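Local coordinates for DMATS type aromatic prenyltransferase (Micromonospora olivasterospora, PDB 6ZRY), which probably transfers a dimethylallyl group to the indole ring of tryptophan, as a bacterial aromatic prenyltransferase with the ABBA-barrel fold, at residues A[34-39]-A[58-63]; A[78-83]-A[130-135]. All blocks are in the same frame, centred on the assembly; numbering follows the deposited sequence.

Contact 1 of 2, residues A[34-39]-A[58-63]; sequences GLLGPV and HTPVEF. With TRP (tryptophan), chain C.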
# COMPACT_ATOMS: atom_id res chain seq x y z
N GLY A 34 -5.42 17.80 2.43
CA GLY A 34 -6.48 17.26 3.32
C GLY A 34 -5.98 16.07 4.10
O GLY A 34 -6.19 16.00 5.32
N LEU A 35 -5.33 15.13 3.42
CA LEU A 35 -4.86 13.88 4.04
C LEU A 35 -3.82 14.22 5.12
O LEU A 35 -3.84 13.62 6.21
CB LEU A 35 -4.26 12.97 2.95
CG LEU A 35 -3.73 11.65 3.44
CD1 LEU A 35 -4.78 10.90 4.24
CD2 LEU A 35 -3.23 10.81 2.29
N LEU A 36 -2.93 15.17 4.84
CA LEU A 36 -1.86 15.53 5.80
C LEU A 36 -2.45 16.14 7.09
O LEU A 36 -1.85 15.95 8.19
CB LEU A 36 -0.88 16.46 5.11
CG LEU A 36 0.07 15.76 4.13
CD1 LEU A 36 0.88 16.78 3.35
CD2 LEU A 36 1.00 14.83 4.88
N GLY A 37 -3.57 16.86 6.99
CA GLY A 37 -4.16 17.57 8.14
C GLY A 37 -3.09 18.37 8.88
O GLY A 37 -2.36 19.15 8.24
N PRO A 38 -2.90 18.17 10.21
CA PRO A 38 -2.02 19.03 11.00
C PRO A 38 -0.51 18.83 10.73
O PRO A 38 0.27 19.63 11.14
CB PRO A 38 -2.37 18.62 12.44
CG PRO A 38 -2.75 17.17 12.32
CD PRO A 38 -3.47 17.07 11.00
N VAL A 39 -0.15 17.76 10.04
CA VAL A 39 1.26 17.47 9.63
C VAL A 39 1.68 18.44 8.53
O VAL A 39 2.88 18.79 8.47
CB VAL A 39 1.39 16.01 9.21
CG1 VAL A 39 2.71 15.73 8.52
CG2 VAL A 39 1.18 15.11 10.39
N HIS A 58 8.76 7.63 9.11
CA HIS A 58 7.50 8.05 9.79
C HIS A 58 6.83 9.22 9.07
O HIS A 58 5.88 9.81 9.64
CB HIS A 58 7.77 8.34 11.27
CG HIS A 58 8.33 7.16 11.97
ND1 HIS A 58 7.71 5.93 11.93
CD2 HIS A 58 9.44 6.99 12.72
CE1 HIS A 58 8.43 5.06 12.63
NE2 HIS A 58 9.46 5.68 13.14
N THR A 59 7.24 9.54 7.85
CA THR A 59 6.43 10.39 6.96
C THR A 59 5.08 9.69 6.83
O THR A 59 5.05 8.51 6.52
CB THR A 59 7.08 10.60 5.59
OG1 THR A 59 8.42 11.09 5.73
CG2 THR A 59 6.28 11.59 4.78
N PRO A 60 3.92 10.35 7.09
CA PRO A 60 2.64 9.65 7.03
C PRO A 60 2.03 9.48 5.63
O PRO A 60 0.87 9.29 5.52
CB PRO A 60 1.74 10.54 7.92
CG PRO A 60 2.30 11.94 7.68
CD PRO A 60 3.79 11.75 7.54
N VAL A 61 2.88 9.50 4.59
CA VAL A 61 2.49 9.39 3.16
C VAL A 61 3.58 8.59 2.43
O VAL A 61 4.79 8.76 2.77
CB VAL A 61 2.26 10.79 2.53
CG1 VAL A 61 2.53 10.80 1.03
CG2 VAL A 61 0.85 11.33 2.83
N GLU A 62 3.16 7.74 1.48
CA GLU A 62 4.06 7.01 0.55
C GLU A 62 3.46 7.12 -0.84
O GLU A 62 2.24 6.95 -0.98
CB GLU A 62 4.21 5.55 0.95
CG GLU A 62 5.12 4.77 0.03
CD GLU A 62 5.32 3.32 0.43
OE1 GLU A 62 6.29 3.02 1.15
OE2 GLU A 62 4.47 2.52 0.04
N PHE A 63 4.27 7.42 -1.84
CA PHE A 63 3.85 7.54 -3.24
C PHE A 63 4.03 6.19 -3.91
O PHE A 63 4.84 5.41 -3.44
CB PHE A 63 4.68 8.58 -3.97
CG PHE A 63 4.60 9.97 -3.38
CD1 PHE A 63 3.43 10.71 -3.50
CD2 PHE A 63 5.66 10.51 -2.67
CE1 PHE A 63 3.34 12.00 -2.96
CE2 PHE A 63 5.58 11.78 -2.14
CZ PHE A 63 4.42 12.53 -2.28
N TRP C . 5.84 0.96 5.55
CA TRP C . 5.00 -0.23 5.91
C TRP C . 5.75 -1.52 5.54
O TRP C . 5.34 -2.61 5.98
CB TRP C . 3.61 -0.17 5.24
CG TRP C . 3.63 -0.20 3.75
CD1 TRP C . 3.82 0.86 2.90
CD2 TRP C . 3.43 -1.35 2.91
NE1 TRP C . 3.77 0.44 1.60
CE2 TRP C . 3.52 -0.91 1.57
CE3 TRP C . 3.18 -2.71 3.15
CZ2 TRP C . 3.38 -1.78 0.48
CZ3 TRP C . 3.04 -3.57 2.08
CH2 TRP C . 3.13 -3.10 0.77
OXT TRP C . 6.77 -1.47 4.83
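Glu62 OE2 holds the indole N-H of the bound tryptophan. One hydrogen bond of 2.7 Å joins it to NE1 of the ligand, bent to 151° at the hydrogen. The side chain is fully stretched, with CG anti to the backbone N (chi1 180°). Replacing Glu62 by an alanine would probably loosen the indole in the pocket, since the carboxylate that holds its N-H is gone. Arg281 and Gly53 also hydrogen-bond the ligand.

Val61, just before Glu62 in the strand, points the other way, toward the end of helix 26-36. Its CG2, anti to the carbonyl carbon, touches CD2 of Leu35 and CD2 of Leu36, each at 4.1 Å. Leu35 crosses Val61 obliquely, Leu36 at about a right angle. Val39, past the helix end, meets Pro60 tip to tip, CG1 to CG at 3.9 Å. Gly37 leaves the helix with positive phi (48°), and the chain turns to bring Val39 back to Pro60. This is helix-on-strand packing on the outside of the ABBA barrel. The strand has a greasy outer side under the helix and an acid inside; a carboxylate accepting the N-H would probably make the indole more electron-rich, consistent with activation for prenyl transfer.

Contact 2 of 2, residues A[78-83]-A[130-135]; sequences LGETLG and AMWCSL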
# COMPACT_ATOMS: atom_id res chain seq x y z
N LEU A 78 -0.56 6.57 -0.40
CA LEU A 78 -1.04 5.88 0.81
C LEU A 78 -0.71 6.76 2.00
O LEU A 78 0.42 7.22 2.09
CB LEU A 78 -0.36 4.52 0.92
CG LEU A 78 -0.74 3.67 2.14
CD1 LEU A 78 -2.16 3.13 2.01
CD2 LEU A 78 0.21 2.52 2.31
N GLY A 79 -1.63 6.98 2.92
CA GLY A 79 -1.24 7.66 4.16
C GLY A 79 -2.35 7.81 5.14
O GLY A 79 -3.38 7.10 5.02
N GLU A 80 -2.13 8.66 6.14
CA GLU A 80 -3.07 8.85 7.24
C GLU A 80 -3.02 10.31 7.69
O GLU A 80 -2.00 10.98 7.47
CB GLU A 80 -2.79 7.87 8.40
CG GLU A 80 -1.44 8.03 9.06
CD GLU A 80 -1.19 7.05 10.19
OE1 GLU A 80 -2.16 6.50 10.76
OE2 GLU A 80 -0.01 6.83 10.51
N THR A 81 -4.10 10.73 8.29
CA THR A 81 -4.27 12.05 8.93
C THR A 81 -4.06 11.88 10.42
O THR A 81 -4.86 11.18 11.06
CB THR A 81 -5.64 12.65 8.65
OG1 THR A 81 -6.05 12.45 7.29
CG2 THR A 81 -5.66 14.13 8.98
N LEU A 82 -3.04 12.51 10.97
CA LEU A 82 -2.73 12.38 12.39
C LEU A 82 -3.77 13.21 13.20
O LEU A 82 -4.28 14.21 12.66
CB LEU A 82 -1.30 12.82 12.64
CG LEU A 82 -0.22 11.94 11.99
CD1 LEU A 82 1.16 12.36 12.48
CD2 LEU A 82 -0.43 10.45 12.28
N GLY A 83 -4.11 12.75 14.40
CA GLY A 83 -5.05 13.44 15.31
C GLY A 83 -4.41 14.63 16.01
O GLY A 83 -3.16 14.84 15.84
N ALA A 130 -5.56 1.97 12.68
CA ALA A 130 -6.90 1.40 12.52
C ALA A 130 -7.36 1.60 11.07
O ALA A 130 -7.92 0.65 10.49
CB ALA A 130 -7.86 2.04 13.51
N MET A 131 -7.05 2.76 10.46
CA MET A 131 -7.54 3.09 9.09
C MET A 131 -6.51 3.96 8.36
O MET A 131 -6.16 5.04 8.89
CB MET A 131 -8.87 3.84 9.16
CG MET A 131 -9.41 4.28 7.80
SD MET A 131 -10.91 5.29 7.96
CE MET A 131 -12.09 4.04 8.45
N TRP A 132 -6.07 3.52 7.20
CA TRP A 132 -5.28 4.33 6.26
C TRP A 132 -6.13 4.61 5.03
O TRP A 132 -7.16 3.96 4.84
CB TRP A 132 -3.96 3.65 5.89
CG TRP A 132 -2.91 3.65 6.97
CD1 TRP A 132 -2.95 4.27 8.18
CD2 TRP A 132 -1.68 2.93 6.93
NE1 TRP A 132 -1.80 4.02 8.88
CE2 TRP A 132 -1.02 3.17 8.16
CE3 TRP A 132 -1.07 2.10 5.99
CZ2 TRP A 132 0.23 2.63 8.45
CZ3 TRP A 132 0.15 1.55 6.28
CH2 TRP A 132 0.80 1.81 7.50
N CYS A 133 -5.67 5.53 4.22
CA CYS A 133 -6.31 6.08 3.02
C CYS A 133 -5.37 5.80 1.84
O CYS A 133 -4.16 5.98 2.06
CB CYS A 133 -6.44 7.60 3.23
SG CYS A 133 -7.07 8.44 1.80
N SER A 134 -5.89 5.38 0.68
CA SER A 134 -5.17 5.40 -0.62
C SER A 134 -5.92 6.34 -1.58
O SER A 134 -7.10 6.16 -1.74
CB SER A 134 -4.98 4.01 -1.19
OG SER A 134 -4.24 4.05 -2.37
N LEU A 135 -5.23 7.31 -2.13
CA LEU A 135 -5.73 8.27 -3.15
C LEU A 135 -5.20 7.79 -4.49
O LEU A 135 -3.99 7.53 -4.56
CB LEU A 135 -5.23 9.68 -2.84
CG LEU A 135 -5.56 10.25 -1.47
CD1 LEU A 135 -4.81 11.54 -1.23
CD2 LEU A 135 -7.03 10.49 -1.32
O HOH W 1 0.55 4.38 11.45
O HOH W 2 -4.82 6.73 11.05
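The indole of Trp132 reaches across to 78-83, with Leu78 by its six-membered ring and Glu80 by its pyrrole side. CG of Trp132 is anti to the carbonyl carbon (chi1 -73°), which swings the ring toward 78-83. Leu78 crosses it obliquely. Its CD2 comes within 3.9 Å of CE3 of Trp132, while CD1 sits over the carbonyl of Cys133. Glu80 starts from the crowded position, CG between the backbone N and the carbonyl carbon (chi1 63°), and then runs extended past CD1 and NE1 of the indole. Its carboxylate is turned 72° from the ring plane. OE1 of Glu80 lies at the ring edge, 3.1 Å from NE1 of Trp132.

The backbones that carry these side chains are paired antiparallel, as neighbouring strands of the ABBA barrel. Gly79 and Cys133 form a hydrogen-bonded pair: Gly79 N to Cys133 O and Cys133 N to Gly79 O are each 2.9 Å, nearly straight. Leu78 and Ser134 are the adjoining non-hydrogen-bonded pair. Cys133 turns to the other side of the sheet, where Leu35 and Leu99 of the outer helices cover it.

Two waters finish the polar end. One donates to OE2 of Glu80 at 2.7 Å and lies in the indole plane, weakly accepting from NE1 of Trp132. The other donates to OE1 of Glu80 at 2.7 Å and to the carbonyl of Met131. Ser52 also hydrogen-bonds OE2, which thus has two partners, while OE1 takes the second water. Val54 and the bound tryptophan touch the Trp132 side chain.

Overall arrangement
The two contacts lie about 8 Å apart, centre to centre, and follow one another along the chain. Strands 61-68 and 71-79 are neighbours in the barrel sheet, and Glu62 N probably hydrogen-bonds Leu78 O at 2.8 Å. Just past the end of strand 71-79, Leu35 O probably hydrogen-bonds Thr81 OG1 at 2.7 Å, tying the helix end of contact 1 to the chain of contact 2. Val39 CG2 packs on Leu82 CD1 at 3.5 Å. Both contacts reach the tryptophan pocket. Contact 1 supplies Glu62, while the Trp132 side chain of contact 2 comes within about 4 Å of the ligand, nearest atoms. Leu78 touches the ligand as well.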